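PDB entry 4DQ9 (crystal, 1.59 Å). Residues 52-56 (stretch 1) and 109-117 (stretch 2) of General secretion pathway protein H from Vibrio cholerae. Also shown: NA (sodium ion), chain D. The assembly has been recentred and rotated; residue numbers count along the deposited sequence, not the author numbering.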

# COMPACT_ATOMS: atom_id res chain seq x y z
N GLY A 52 5.11 -6.08 4.65
CA GLY A 52 4.43 -5.17 3.77
C GLY A 52 4.16 -5.83 2.42
O GLY A 52 3.93 -7.05 2.42
N TRP A 53 4.22 -5.05 1.32
CA TRP A 53 4.02 -5.64 -0.02
C TRP A 53 5.25 -6.50 -0.44
O TRP A 53 6.41 -6.03 -0.42
CB TRP A 53 3.79 -4.59 -1.09
CG TRP A 53 2.47 -3.82 -0.85
CD1 TRP A 53 2.27 -2.59 -0.35
CD2 TRP A 53 1.16 -4.31 -1.17
NE1 TRP A 53 0.96 -2.27 -0.32
CE2 TRP A 53 0.23 -3.34 -0.78
CE3 TRP A 53 0.70 -5.50 -1.72
CZ2 TRP A 53 -1.17 -3.50 -1.03
CZ3 TRP A 53 -0.66 -5.65 -1.92
CH2 TRP A 53 -1.57 -4.70 -1.53
N GLN A 54 4.99 -7.74 -0.82
CA GLN A 54 6.04 -8.63 -1.30
C GLN A 54 5.56 -9.32 -2.53
O GLN A 54 4.36 -9.51 -2.70
CB GLN A 54 6.53 -9.63 -0.22
CG GLN A 54 7.13 -8.98 1.03
CD GLN A 54 8.51 -8.31 0.79
OE1 GLN A 54 9.28 -8.69 -0.10
NE2 GLN A 54 8.82 -7.31 1.61
N LYS A 55 6.49 -9.76 -3.40
CA LYS A 55 6.04 -10.59 -4.50
C LYS A 55 5.30 -11.88 -3.99
O LYS A 55 5.73 -12.52 -3.00
CB LYS A 55 7.21 -10.99 -5.42
CG LYS A 55 7.92 -9.88 -6.09
CD LYS A 55 9.08 -10.46 -6.92
CE LYS A 55 9.84 -9.36 -7.56
NZ LYS A 55 11.05 -10.00 -8.17
N TRP A 56 4.20 -12.24 -4.60
CA TRP A 56 3.41 -13.39 -4.07
C TRP A 56 4.06 -14.68 -4.51
O TRP A 56 3.87 -15.10 -5.67
CB TRP A 56 1.95 -13.28 -4.54
CG TRP A 56 1.06 -14.34 -4.05
CD1 TRP A 56 1.11 -14.93 -2.81
CD2 TRP A 56 0.03 -15.04 -4.78
NE1 TRP A 56 0.18 -15.93 -2.73
CE2 TRP A 56 -0.52 -16.00 -3.90
CE3 TRP A 56 -0.51 -14.94 -6.07
CZ2 TRP A 56 -1.57 -16.83 -4.28
CZ3 TRP A 56 -1.56 -15.81 -6.42
CH2 TRP A 56 -2.06 -16.72 -5.54
N GLN A 109 10.82 -3.14 0.85
CA GLN A 109 11.11 -2.03 -0.08
C GLN A 109 10.74 -2.37 -1.55
O GLN A 109 11.21 -1.73 -2.52
CB GLN A 109 12.59 -1.60 0.05
N GLU A 110 9.94 -3.41 -1.69
CA GLU A 110 9.17 -3.69 -2.91
C GLU A 110 8.16 -2.55 -3.13
O GLU A 110 7.30 -2.34 -2.31
CB GLU A 110 8.43 -5.00 -2.68
CG GLU A 110 7.81 -5.71 -3.86
CD GLU A 110 8.80 -6.20 -4.90
OE1 GLU A 110 8.65 -5.75 -6.07
OE2 GLU A 110 9.73 -6.98 -4.57
N PRO A 111 8.27 -1.80 -4.24
CA PRO A 111 7.39 -0.62 -4.46
C PRO A 111 5.92 -1.00 -4.49
O PRO A 111 5.59 -2.08 -5.01
CB PRO A 111 7.85 -0.03 -5.81
CG PRO A 111 9.24 -0.59 -6.02
CD PRO A 111 9.25 -1.96 -5.33
N ALA A 112 5.05 -0.14 -3.95
CA ALA A 112 3.66 -0.47 -3.75
C ALA A 112 2.90 -0.60 -5.04
O ALA A 112 3.15 0.10 -6.04
CB ALA A 112 3.02 0.57 -2.93
N PRO A 113 1.94 -1.49 -5.04
CA PRO A 113 1.09 -1.64 -6.24
C PRO A 113 0.21 -0.44 -6.47
O PRO A 113 -0.22 0.19 -5.47
CB PRO A 113 0.16 -2.82 -5.86
CG PRO A 113 0.19 -2.78 -4.29
CD PRO A 113 1.50 -2.34 -3.94
N GLN A 114 -0.09 -0.09 -7.73
CA GLN A 114 -1.07 0.94 -8.05
C GLN A 114 -2.45 0.33 -8.07
O GLN A 114 -3.44 1.04 -7.89
CB GLN A 114 -0.85 1.60 -9.41
CG GLN A 114 0.49 2.21 -9.53
CD GLN A 114 1.48 1.23 -10.26
OE1 GLN A 114 1.30 -0.04 -10.27
NE2 GLN A 114 2.44 1.82 -10.94
N LEU A 115 -2.52 -0.97 -8.26
CA LEU A 115 -3.81 -1.69 -8.28
C LEU A 115 -4.00 -2.53 -7.06
O LEU A 115 -3.23 -3.48 -6.87
CB LEU A 115 -4.00 -2.52 -9.57
CG LEU A 115 -3.65 -1.92 -10.93
CD1 LEU A 115 -3.94 -2.97 -12.03
CD2 LEU A 115 -4.48 -0.65 -11.09
N PHE A 116 -4.97 -2.20 -6.20
CA PHE A 116 -5.28 -2.99 -5.07
C PHE A 116 -6.32 -4.01 -5.39
O PHE A 116 -7.34 -3.72 -6.06
CB PHE A 116 -5.67 -2.13 -3.87
CG PHE A 116 -4.67 -1.06 -3.55
CD1 PHE A 116 -3.50 -1.41 -2.85
CD2 PHE A 116 -4.86 0.25 -3.89
CE1 PHE A 116 -2.57 -0.39 -2.53
CE2 PHE A 116 -3.83 1.24 -3.65
CZ PHE A 116 -2.72 0.87 -2.90
N VAL A 117 -6.10 -5.21 -4.87
CA VAL A 117 -6.97 -6.36 -5.11
C VAL A 117 -7.31 -6.87 -3.71
O VAL A 117 -6.60 -7.75 -3.18
CB VAL A 117 -6.32 -7.40 -6.01
CG1 VAL A 117 -7.28 -8.67 -6.27
CG2 VAL A 117 -5.88 -6.76 -7.34
NA NA D . 9.20 -9.25 -2.78
O HOH W 1 7.95 -3.83 0.91
O HOH W 2 10.60 -11.64 -3.06

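A sodium ion joins the two stretches, which share no direct hydrogen bond. From stretch 1 it takes Gln54 OE1, 2.7 Å from NA; from stretch 2 it takes Glu110 OE2 at 2.9 Å, and the O atom of water 2 lies 2.8 Å from NA. Lys55 N also lies 2.8 Å from NA, but a backbone amide nitrogen is an unlikely ligand for a cation. The carboxylate supplies negative charge, while the amide oxygen of Gln54 offers a neutral ligand. The CA-to-CB bond of Gln54 points away from stretch 2, but with chi1 and chi2 both m the end of the side chain comes nearer, and OE1 reaches the ion.

The backbones pair in register at Gln54 and Glu110, whose CA atoms are 6.1 Å apart. Water 1 bridges the backbones nearby: its O lies 3.0 Å from Trp53 O, to which it donates, and 3.0 Å from Gln109 N, from which it accepts.

The apolar part of the contact centres on Trp53, where the chain turns a corner; its CA-to-CB bond points toward stretch 2, and the indole packs against it. Pro113 CD sits 3.4 Å from the centroid of the Trp53 five-membered ring, only 7° off its normal, a CH-π contact with the electron-rich face. Phe116 extends the packing obliquely, its CD1 3.6 Å from Trp53 CZ2 and the planes inclined at 42°, while Ala112 CB lies 4.1 Å from Trp53 CD1.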